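Local coordinates for VP5 (Halorubrum pleomorphic virus 6, PDB 6QGL), which probably acts as the envelope protein of a haloarchaeal virus, mediating fusion of the viral membrane with that of its host, at residues T149-P154 with V202-K207; N124-E129 with T224-F229; L183-H188 with E208-T213. All blocks are in the same frame, centred on the assembly; numbering follows the deposited sequence.

Contact 1. Residues T149-P154 with V202-K207; sequences TDFGDP and VEYNPK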
loop_
_atom_site.group_PDB
_atom_site.type_symbol
_atom_site.label_atom_id
_atom_site.label_comp_id
_atom_site.label_asym_id
_atom_site.label_seq_id
_atom_site.Cartn_x
_atom_site.Cartn_y
_atom_site.Cartn_z
ATOM N N THR A 149 -12.244 11.314 18.078
ATOM C CA THR A 149 -12.092 10.066 18.828
ATOM C C THR A 149 -13.463 9.448 19.069
ATOM O O THR A 149 -14.125 9.773 20.057
ATOM C CB THR A 149 -11.269 10.248 20.120
ATOM O OG1 THR A 149 -11.907 11.201 20.968
ATOM C CG2 THR A 149 -9.818 10.631 19.866
ATOM N N ASP A 150 -13.908 8.593 18.135
ATOM C CA ASP A 150 -15.186 7.886 18.244
ATOM C C ASP A 150 -14.925 6.387 18.220
ATOM O O ASP A 150 -14.556 5.832 17.182
ATOM C CB ASP A 150 -16.183 8.307 17.144
ATOM C CG ASP A 150 -17.556 7.645 17.218
ATOM O OD1 ASP A 150 -17.796 6.859 18.168
ATOM O OD2 ASP A 150 -18.390 7.916 16.332
ATOM N N PHE A 151 -15.106 5.743 19.377
ATOM C CA PHE A 151 -14.880 4.309 19.537
ATOM C C PHE A 151 -16.200 3.556 19.699
ATOM O O PHE A 151 -16.196 2.356 19.962
ATOM C CB PHE A 151 -13.860 4.040 20.670
ATOM C CG PHE A 151 -12.488 4.579 20.305
ATOM C CD1 PHE A 151 -12.209 5.940 20.397
ATOM C CD2 PHE A 151 -11.523 3.749 19.747
ATOM C CE1 PHE A 151 -10.971 6.450 19.999
ATOM C CE2 PHE A 151 -10.285 4.259 19.348
ATOM C CZ PHE A 151 -10.024 5.608 19.464
ATOM N N GLY A 152 -17.310 4.261 19.489
ATOM C CA GLY A 152 -18.647 3.686 19.572
ATOM C C GLY A 152 -19.606 4.506 20.405
ATOM O O GLY A 152 -20.739 4.751 19.981
ATOM N N ASP A 153 -19.154 4.926 21.600
ATOM C CA ASP A 153 -19.931 5.747 22.529
ATOM C C ASP A 153 -19.121 7.016 22.873
ATOM O O ASP A 153 -18.531 7.109 23.954
ATOM C CB ASP A 153 -20.308 4.934 23.778
ATOM C CG ASP A 153 -21.221 5.652 24.749
ATOM O OD1 ASP A 153 -21.612 6.801 24.459
ATOM O OD2 ASP A 153 -21.546 5.064 25.796
ATOM N N PRO A 154 -19.087 8.003 21.948
ATOM C CA PRO A 154 -18.268 9.203 22.180
ATOM C C PRO A 154 -18.924 10.272 23.059
ATOM O O PRO A 154 -19.193 11.389 22.604
ATOM C CB PRO A 154 -17.973 9.686 20.762
ATOM C CG PRO A 154 -19.179 9.290 19.986
ATOM C CD PRO A 154 -19.717 8.036 20.611
ATOM N N VAL A 202 -11.101 1.321 25.585
ATOM C CA VAL A 202 -10.444 0.448 24.619
ATOM C C VAL A 202 -8.926 0.580 24.788
ATOM O O VAL A 202 -8.426 1.674 25.046
ATOM C CB VAL A 202 -10.936 0.628 23.151
ATOM C CG1 VAL A 202 -10.341 1.866 22.480
ATOM C CG2 VAL A 202 -10.673 -0.626 22.319
ATOM N N GLU A 203 -8.211 -0.542 24.709
ATOM C CA GLU A 203 -6.756 -0.585 24.815
ATOM C C GLU A 203 -6.258 -1.690 23.910
ATOM O O GLU A 203 -6.622 -2.849 24.116
ATOM C CB GLU A 203 -6.294 -0.788 26.268
ATOM C CG GLU A 203 -4.799 -0.569 26.445
ATOM C CD GLU A 203 -4.246 -0.699 27.851
ATOM O OE1 GLU A 203 -4.974 -0.387 28.821
ATOM O OE2 GLU A 203 -3.066 -1.098 27.979
ATOM N N TYR A 204 -5.472 -1.331 22.878
ATOM C CA TYR A 204 -4.947 -2.288 21.902
ATOM C C TYR A 204 -3.716 -1.777 21.137
ATOM O O TYR A 204 -3.317 -0.619 21.278
ATOM C CB TYR A 204 -6.061 -2.744 20.927
ATOM C CG TYR A 204 -6.545 -1.682 19.963
ATOM C CD1 TYR A 204 -7.437 -0.694 20.370
ATOM C CD2 TYR A 204 -6.176 -1.713 18.620
ATOM C CE1 TYR A 204 -7.897 0.274 19.482
ATOM C CE2 TYR A 204 -6.636 -0.755 17.722
ATOM C CZ TYR A 204 -7.494 0.238 18.158
ATOM O OH TYR A 204 -7.942 1.177 17.263
ATOM N N ASN A 205 -3.123 -2.670 20.336
ATOM C CA ASN A 205 -1.964 -2.453 19.467
ATOM C C ASN A 205 -2.007 -3.537 18.366
ATOM O O ASN A 205 -2.903 -4.383 18.438
ATOM C CB ASN A 205 -0.648 -2.492 20.281
ATOM C CG ASN A 205 -0.412 -3.727 21.119
ATOM O OD1 ASN A 205 -0.692 -4.861 20.722
ATOM N ND2 ASN A 205 0.145 -3.536 22.301
ATOM N N PRO A 206 -1.090 -3.590 17.362
ATOM C CA PRO A 206 -1.184 -4.662 16.354
ATOM C C PRO A 206 -1.069 -6.090 16.911
ATOM O O PRO A 206 -1.546 -7.018 16.264
ATOM C CB PRO A 206 -0.033 -4.347 15.392
ATOM C CG PRO A 206 0.254 -2.911 15.588
ATOM C CD PRO A 206 0.037 -2.686 17.052
ATOM N N LYS A 207 -0.459 -6.267 18.103
ATOM C CA LYS A 207 -0.250 -7.583 18.724
ATOM C C LYS A 207 -1.473 -8.158 19.443
ATOM O O LYS A 207 -1.762 -9.345 19.280
ATOM C CB LYS A 207 0.954 -7.563 19.685
ATOM C CG LYS A 207 2.317 -7.470 19.009
ATOM C CD LYS A 207 3.436 -7.545 20.049
ATOM C CE LYS A 207 4.816 -7.668 19.458
ATOM N NZ LYS A 207 5.049 -9.009 18.864
#

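Contact 2. Residues N124-E129 with T224-F229; sequences NETVRE and TQYMKF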
loop_
_atom_site.group_PDB
_atom_site.type_symbol
_atom_site.label_atom_id
_atom_site.label_comp_id
_atom_site.label_asym_id
_atom_site.label_seq_id
_atom_site.Cartn_x
_atom_site.Cartn_y
_atom_site.Cartn_z
ATOM N N ASN A 124 2.858 3.332 15.360
ATOM C CA ASN A 124 3.239 4.386 16.297
ATOM C C ASN A 124 2.942 5.766 15.748
ATOM O O ASN A 124 2.394 6.589 16.480
ATOM C CB ASN A 124 4.711 4.259 16.685
ATOM C CG ASN A 124 4.993 3.130 17.657
ATOM O OD1 ASN A 124 4.093 2.420 18.136
ATOM N ND2 ASN A 124 6.258 2.948 17.982
ATOM N N GLU A 125 3.246 6.006 14.455
ATOM C CA GLU A 125 2.969 7.287 13.804
ATOM C C GLU A 125 1.462 7.550 13.675
ATOM O O GLU A 125 1.028 8.676 13.921
ATOM C CB GLU A 125 3.679 7.389 12.443
ATOM C CG GLU A 125 3.726 8.798 11.866
ATOM C CD GLU A 125 4.245 9.896 12.778
ATOM O OE1 GLU A 125 5.342 9.724 13.361
ATOM O OE2 GLU A 125 3.553 10.931 12.908
ATOM N N THR A 126 0.670 6.511 13.318
ATOM C CA THR A 126 -0.791 6.602 13.175
ATOM C C THR A 126 -1.403 7.054 14.507
ATOM O O THR A 126 -2.202 7.991 14.558
ATOM C CB THR A 126 -1.368 5.229 12.737
ATOM O OG1 THR A 126 -0.701 4.770 11.559
ATOM C CG2 THR A 126 -2.875 5.267 12.503
ATOM N N VAL A 127 -0.976 6.388 15.576
ATOM C CA VAL A 127 -1.399 6.553 16.959
ATOM C C VAL A 127 -0.898 7.895 17.549
ATOM O O VAL A 127 -1.650 8.534 18.285
ATOM C CB VAL A 127 -0.959 5.277 17.721
ATOM C CG1 VAL A 127 -1.262 5.342 19.203
ATOM C CG2 VAL A 127 -1.640 4.066 17.116
ATOM N N ARG A 128 0.320 8.353 17.173
ATOM C CA ARG A 128 0.866 9.652 17.601
ATOM C C ARG A 128 0.117 10.785 16.927
ATOM O O ARG A 128 -0.089 11.827 17.549
ATOM C CB ARG A 128 2.357 9.790 17.253
ATOM C CG ARG A 128 3.285 9.245 18.310
ATOM C CD ARG A 128 4.698 9.819 18.239
ATOM N NE ARG A 128 5.481 9.441 17.052
ATOM C CZ ARG A 128 6.157 8.304 16.922
ATOM N NH1 ARG A 128 6.811 8.041 15.801
ATOM N NH2 ARG A 128 6.148 7.406 17.895
ATOM N N GLU A 129 -0.261 10.588 15.643
ATOM C CA GLU A 129 -1.009 11.553 14.841
ATOM C C GLU A 129 -2.382 11.768 15.454
ATOM O O GLU A 129 -2.775 12.918 15.629
ATOM C CB GLU A 129 -1.127 11.084 13.383
ATOM C CG GLU A 129 -1.815 12.065 12.451
ATOM C CD GLU A 129 -1.967 11.554 11.034
ATOM O OE1 GLU A 129 -2.629 10.507 10.849
ATOM O OE2 GLU A 129 -1.424 12.199 10.109
ATOM N N THR A 224 -15.169 7.325 8.095
ATOM C CA THR A 224 -13.991 6.511 7.788
ATOM C C THR A 224 -13.565 5.721 9.015
ATOM O O THR A 224 -13.318 6.310 10.069
ATOM C CB THR A 224 -12.850 7.403 7.254
ATOM O OG1 THR A 224 -13.314 8.145 6.125
ATOM C CG2 THR A 224 -11.600 6.616 6.879
ATOM N N GLN A 225 -13.463 4.390 8.868
ATOM C CA GLN A 225 -13.015 3.483 9.922
ATOM C C GLN A 225 -11.542 3.186 9.688
ATOM O O GLN A 225 -11.178 2.727 8.606
ATOM C CB GLN A 225 -13.819 2.168 9.921
ATOM C CG GLN A 225 -15.286 2.312 10.317
ATOM C CD GLN A 225 -16.097 1.033 10.211
ATOM O OE1 GLN A 225 -17.288 1.012 10.529
ATOM N NE2 GLN A 225 -15.495 -0.063 9.763
ATOM N N TYR A 226 -10.688 3.474 10.677
ATOM C CA TYR A 226 -9.252 3.206 10.586
ATOM C C TYR A 226 -8.724 2.723 11.933
ATOM O O TYR A 226 -9.518 2.597 12.867
ATOM C CB TYR A 226 -8.473 4.404 9.983
ATOM C CG TYR A 226 -8.069 5.506 10.942
ATOM C CD1 TYR A 226 -9.023 6.245 11.637
ATOM C CD2 TYR A 226 -6.733 5.884 11.069
ATOM C CE1 TYR A 226 -8.655 7.280 12.496
ATOM C CE2 TYR A 226 -6.355 6.926 11.914
ATOM C CZ TYR A 226 -7.320 7.621 12.625
ATOM O OH TYR A 226 -6.944 8.649 13.458
ATOM N N MET A 227 -7.409 2.388 12.022
ATOM C CA MET A 227 -6.752 1.830 13.215
ATOM C C MET A 227 -7.402 0.493 13.587
ATOM O O MET A 227 -7.456 0.144 14.768
ATOM C CB MET A 227 -6.866 2.785 14.413
ATOM C CG MET A 227 -5.902 3.920 14.407
ATOM S SD MET A 227 -6.392 5.075 15.709
ATOM C CE MET A 227 -5.888 4.166 17.176
ATOM N N LYS A 228 -7.936 -0.228 12.583
ATOM C CA LYS A 228 -8.634 -1.496 12.761
ATOM C C LYS A 228 -7.699 -2.565 13.289
ATOM O O LYS A 228 -6.699 -2.882 12.638
ATOM C CB LYS A 228 -9.265 -1.950 11.436
ATOM C CG LYS A 228 -10.611 -1.314 11.120
ATOM C CD LYS A 228 -10.965 -1.505 9.669
ATOM C CE LYS A 228 -12.445 -1.540 9.419
ATOM N NZ LYS A 228 -12.739 -1.708 7.971
ATOM N N PHE A 229 -8.010 -3.108 14.481
ATOM C CA PHE A 229 -7.204 -4.174 15.071
ATOM C C PHE A 229 -7.192 -5.395 14.157
ATOM O O PHE A 229 -6.140 -5.990 13.980
ATOM C CB PHE A 229 -7.691 -4.551 16.479
ATOM C CG PHE A 229 -7.024 -5.790 17.037
ATOM C CD1 PHE A 229 -5.752 -5.722 17.594
ATOM C CD2 PHE A 229 -7.657 -7.027 16.975
ATOM C CE1 PHE A 229 -5.130 -6.868 18.092
ATOM C CE2 PHE A 229 -7.033 -8.174 17.474
ATOM C CZ PHE A 229 -5.782 -8.082 18.049
HETATM O O HOH W 1 -4.069 9.095 12.673
#

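Contact 3. Residues L183-H188 with E208-T213; sequences LLTFRH and EVVTST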
loop_
_atom_site.group_PDB
_atom_site.type_symbol
_atom_site.label_atom_id
_atom_site.label_comp_id
_atom_site.label_asym_id
_atom_site.label_seq_id
_atom_site.Cartn_x
_atom_site.Cartn_y
_atom_site.Cartn_z
ATOM N N LEU A 183 6.858 -0.031 21.354
ATOM C CA LEU A 183 5.598 -0.075 20.620
ATOM C C LEU A 183 4.597 0.714 21.460
ATOM O O LEU A 183 4.565 0.562 22.685
ATOM C CB LEU A 183 5.130 -1.535 20.430
ATOM C CG LEU A 183 3.719 -1.779 19.864
ATOM C CD1 LEU A 183 3.653 -1.493 18.371
ATOM C CD2 LEU A 183 3.265 -3.191 20.139
ATOM N N LEU A 184 3.814 1.587 20.818
ATOM C CA LEU A 184 2.834 2.381 21.549
ATOM C C LEU A 184 1.505 1.654 21.608
ATOM O O LEU A 184 0.945 1.297 20.572
ATOM C CB LEU A 184 2.671 3.795 20.955
ATOM C CG LEU A 184 3.915 4.696 20.922
ATOM C CD1 LEU A 184 3.642 5.961 20.149
ATOM C CD2 LEU A 184 4.410 5.037 22.323
ATOM N N THR A 185 1.032 1.379 22.826
ATOM C CA THR A 185 -0.256 0.746 23.051
ATOM C C THR A 185 -1.260 1.872 23.204
ATOM O O THR A 185 -1.103 2.737 24.073
ATOM C CB THR A 185 -0.200 -0.227 24.232
ATOM O OG1 THR A 185 0.661 -1.300 23.869
ATOM C CG2 THR A 185 -1.571 -0.789 24.598
ATOM N N PHE A 186 -2.263 1.886 22.326
ATOM C CA PHE A 186 -3.288 2.912 22.337
ATOM C C PHE A 186 -4.395 2.602 23.334
ATOM O O PHE A 186 -5.135 1.637 23.151
ATOM C CB PHE A 186 -3.862 3.133 20.925
ATOM C CG PHE A 186 -4.946 4.180 20.895
ATOM C CD1 PHE A 186 -4.628 5.534 20.876
ATOM C CD2 PHE A 186 -6.285 3.817 20.927
ATOM C CE1 PHE A 186 -5.632 6.503 20.884
ATOM C CE2 PHE A 186 -7.283 4.786 20.951
ATOM C CZ PHE A 186 -6.953 6.123 20.921
ATOM N N ARG A 187 -4.532 3.450 24.363
ATOM C CA ARG A 187 -5.597 3.365 25.359
ATOM C C ARG A 187 -6.503 4.584 25.175
ATOM O O ARG A 187 -6.003 5.685 24.953
ATOM C CB ARG A 187 -5.030 3.294 26.794
ATOM C CG ARG A 187 -6.101 3.242 27.890
ATOM C CD ARG A 187 -5.525 2.866 29.239
ATOM N NE ARG A 187 -6.535 2.903 30.300
ATOM C CZ ARG A 187 -7.340 1.894 30.625
ATOM N NH1 ARG A 187 -8.222 2.029 31.604
ATOM N NH2 ARG A 187 -7.274 0.745 29.963
ATOM N N HIS A 188 -7.829 4.375 25.242
ATOM C CA HIS A 188 -8.844 5.419 25.112
ATOM C C HIS A 188 -9.937 5.205 26.149
ATOM O O HIS A 188 -10.543 4.136 26.192
ATOM C CB HIS A 188 -9.440 5.441 23.691
ATOM C CG HIS A 188 -10.524 6.457 23.498
ATOM N ND1 HIS A 188 -10.232 7.772 23.195
ATOM C CD2 HIS A 188 -11.868 6.315 23.578
ATOM C CE1 HIS A 188 -11.400 8.386 23.103
ATOM N NE2 HIS A 188 -12.413 7.551 23.320
ATOM N N GLU A 208 -2.165 -7.345 20.269
ATOM C CA GLU A 208 -3.308 -7.804 21.072
ATOM C C GLU A 208 -4.277 -6.693 21.477
ATOM O O GLU A 208 -3.931 -5.514 21.414
ATOM C CB GLU A 208 -2.803 -8.513 22.354
ATOM C CG GLU A 208 -1.970 -7.620 23.268
ATOM C CD GLU A 208 -1.922 -7.995 24.736
ATOM O OE1 GLU A 208 -2.934 -8.514 25.263
ATOM O OE2 GLU A 208 -0.873 -7.738 25.370
ATOM N N VAL A 209 -5.477 -7.096 21.945
ATOM C CA VAL A 209 -6.509 -6.222 22.507
ATOM C C VAL A 209 -6.426 -6.462 24.019
ATOM O O VAL A 209 -6.752 -7.558 24.486
ATOM C CB VAL A 209 -7.935 -6.509 21.952
ATOM C CG1 VAL A 209 -8.986 -5.656 22.650
ATOM C CG2 VAL A 209 -8.000 -6.285 20.451
ATOM N N VAL A 210 -5.938 -5.462 24.769
ATOM C CA VAL A 210 -5.789 -5.531 26.225
ATOM C C VAL A 210 -7.173 -5.539 26.899
ATOM O O VAL A 210 -7.509 -6.515 27.571
ATOM C CB VAL A 210 -4.838 -4.429 26.780
ATOM C CG1 VAL A 210 -4.684 -4.534 28.297
ATOM C CG2 VAL A 210 -3.472 -4.481 26.099
ATOM N N THR A 211 -7.968 -4.469 26.717
ATOM C CA THR A 211 -9.317 -4.362 27.291
ATOM C C THR A 211 -10.266 -3.672 26.315
ATOM O O THR A 211 -9.911 -2.636 25.749
ATOM C CB THR A 211 -9.308 -3.593 28.634
ATOM O OG1 THR A 211 -8.728 -2.304 28.441
ATOM C CG2 THR A 211 -8.592 -4.334 29.758
ATOM N N SER A 212 -11.473 -4.230 26.133
ATOM C CA SER A 212 -12.512 -3.631 25.290
ATOM C C SER A 212 -13.828 -3.614 26.059
ATOM O O SER A 212 -14.384 -4.676 26.350
ATOM C CB SER A 212 -12.662 -4.379 23.969
ATOM O OG SER A 212 -13.696 -3.809 23.182
ATOM N N THR A 213 -14.306 -2.415 26.417
ATOM C CA THR A 213 -15.554 -2.236 27.164
ATOM C C THR A 213 -16.404 -1.213 26.436
ATOM O O THR A 213 -15.935 -0.096 26.234
ATOM C CB THR A 213 -15.259 -1.792 28.607
ATOM O OG1 THR A 213 -14.270 -2.651 29.184
ATOM C CG2 THR A 213 -16.507 -1.759 29.485
#

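Contact 1. Residues T149-P154 with V202-K207
Phe151 packs on Val202 of strand 201-204, the third strand of a four-stranded antiparallel sheet, and so brings the loop after helix 145-148 onto the sheet. The tight part is small and apolar: Phe151 CD2 stands 3.5 Å from Val202 CG1, and Phe151 CE2 is 3.9 Å from the same methyl. The two side chains cross at about a right angle, and the methyl comes in obliquely to the ring. Val202 CG1 does the touching because it sits between the backbone N and the carbonyl carbon (chi1 78°), while CG2 lies anti to the N. Two residues further along the strand, the Tyr204 OH lies at the edge of the phenyl ring, near its plane, 4.4 Å from Phe151 CE2; that hydroxyl is hydrogen-bonded to the backbone O of Met227. His188, from the adjoining strand 180-189, stacks on the same phenyl ring. All three touching residues are buried.

Past Phe151 the loop makes no further contact with the 202-207 segment: Gly152 is exposed, and Asp153, partly exposed, forms a salt bridge with Arg155 and a hydrogen bond with Asn214. An Asx turn shapes this outer bend, Gly152 N donating to Asp150 OD1 at 3.0 Å on the anti side of the carboxylate, 29° out of its plane.

Contact 2. Residues N124-E129 with T224-F229
Met227 and Tyr226 press on Thr126 and Val127 of the long helix 97-140 from the end of a beta hairpin, strands 219-221 and 224-226. Met227, just past the second strand, has left-handed backbone angles (phi 61°, psi 29°), and Lys228 then takes the N-cap position of helix 229-257, so the packing falls where hairpin gives way to helix.

The Met227 side chain can be walked outward. CB points toward helix 97-140, and with CG beside the backbone N (chi1 -79°) the chain runs between that helix and the Tyr226 ring. CG meets Thr126 CG2 at 3.8 Å on one hand; on the other it lies 3.9 Å above one face of the Tyr226 ring, displaced toward the rim. SD follows, 4.1 Å from Tyr226 CZ. The chain then bends at its last torsion, and CE ends 4.2 Å from Val127 CG2, one helix residue further on; Phe186 of strand 180-189 also touches this side chain.

Thr126 thus offers its methyl to both neighbours, CG2 also lying 3.9 Å from Tyr226 CE2 in an oblique approach. It turns its hydroxyl elsewhere: OG1 bonds to Ser122 O, one turn back, and to Asn61 ND2.

The polar end of Tyr226 is tied to the helix by a bridge through one water. That water lies in the plane of the ring and accepts from Tyr226 OH at 3.0 Å. Glu129 OE1, which also pairs with Arg57, takes one water proton at 2.7 Å, and the backbone O of Thr126 takes the other at 2.9 Å.

Contact 3. Residues L183-H188 with E208-T213
Arg187 and Thr211 face each other over strand 201-204, which separates strands 180-189 and 209-213 in the antiparallel sheet. The contact therefore passes across one face of the sheet, from second to fourth strand, and involves no backbone pairing; even the nearest CA atoms, those of Arg187 and Thr211, are 8.8 Å apart.

Arg187 leaves its backbone at a tangent to the far strand, and the reach is made by the rest of the chain. It covers the distance by running straight out: CG is anti to the backbone N (chi1 178°) and the extension continues to NE. The guanidinium then presents its edge to Thr211, with Thr211 OG1 near its plane and 3.7 Å from Arg187 NH2. That is proximity without a hydrogen bond, and the side chains meet at a slant. Thr211 brings its hydroxyl up through a chi1 of 56°, placing OG1 between its own N and carbonyl carbon.

Thr185 and Val210 make the second, looser meeting, with both CB atoms directed at the opposing segment and the methyls Thr185 CG2 and Val210 CG2 4.4 Å apart. Thr185 OG1 is engaged by Thr171 and Asn205. Val210 and Thr211 both lie opposite Glu203 in a classic beta bulge, which is why two successive residues point the same way here.

Glu203 supplies the stronger chemistry: its OE1 forms a salt bridge with Arg187 NH2 and its OE2 another with Lys169 NZ. Held between two cations, it probably stays ionised, and the guanidinium is probably oriented mainly by this charge pair, with Thr211 a polar neighbour at its edge.

The three contacts form one cluster on the same side of the chain's centre. Contacts 1 and 3 are closest, about 7 Å between centres, and share a sheet: probable backbone hydrogen bonds join Val202 O to His188 N and Glu203 O to Val210 N, 2.8 Å each. Contact 2 lies about 10 Å from contact 1 and 12 Å from contact 3, centre to centre. It touches contact 1 where Tyr204 CD2 packs 3.9 Å from Phe229 CB. Asn124 OD1 joins it to contact 3 by a probable hydrogen bond to Leu184 N at 2.8 Å, and Phe229 CD2 packs 3.6 Å from Val209 CG2. Together they join the sheet, hairpin and long helix 97-140 within the N-terminal envelope-protein region.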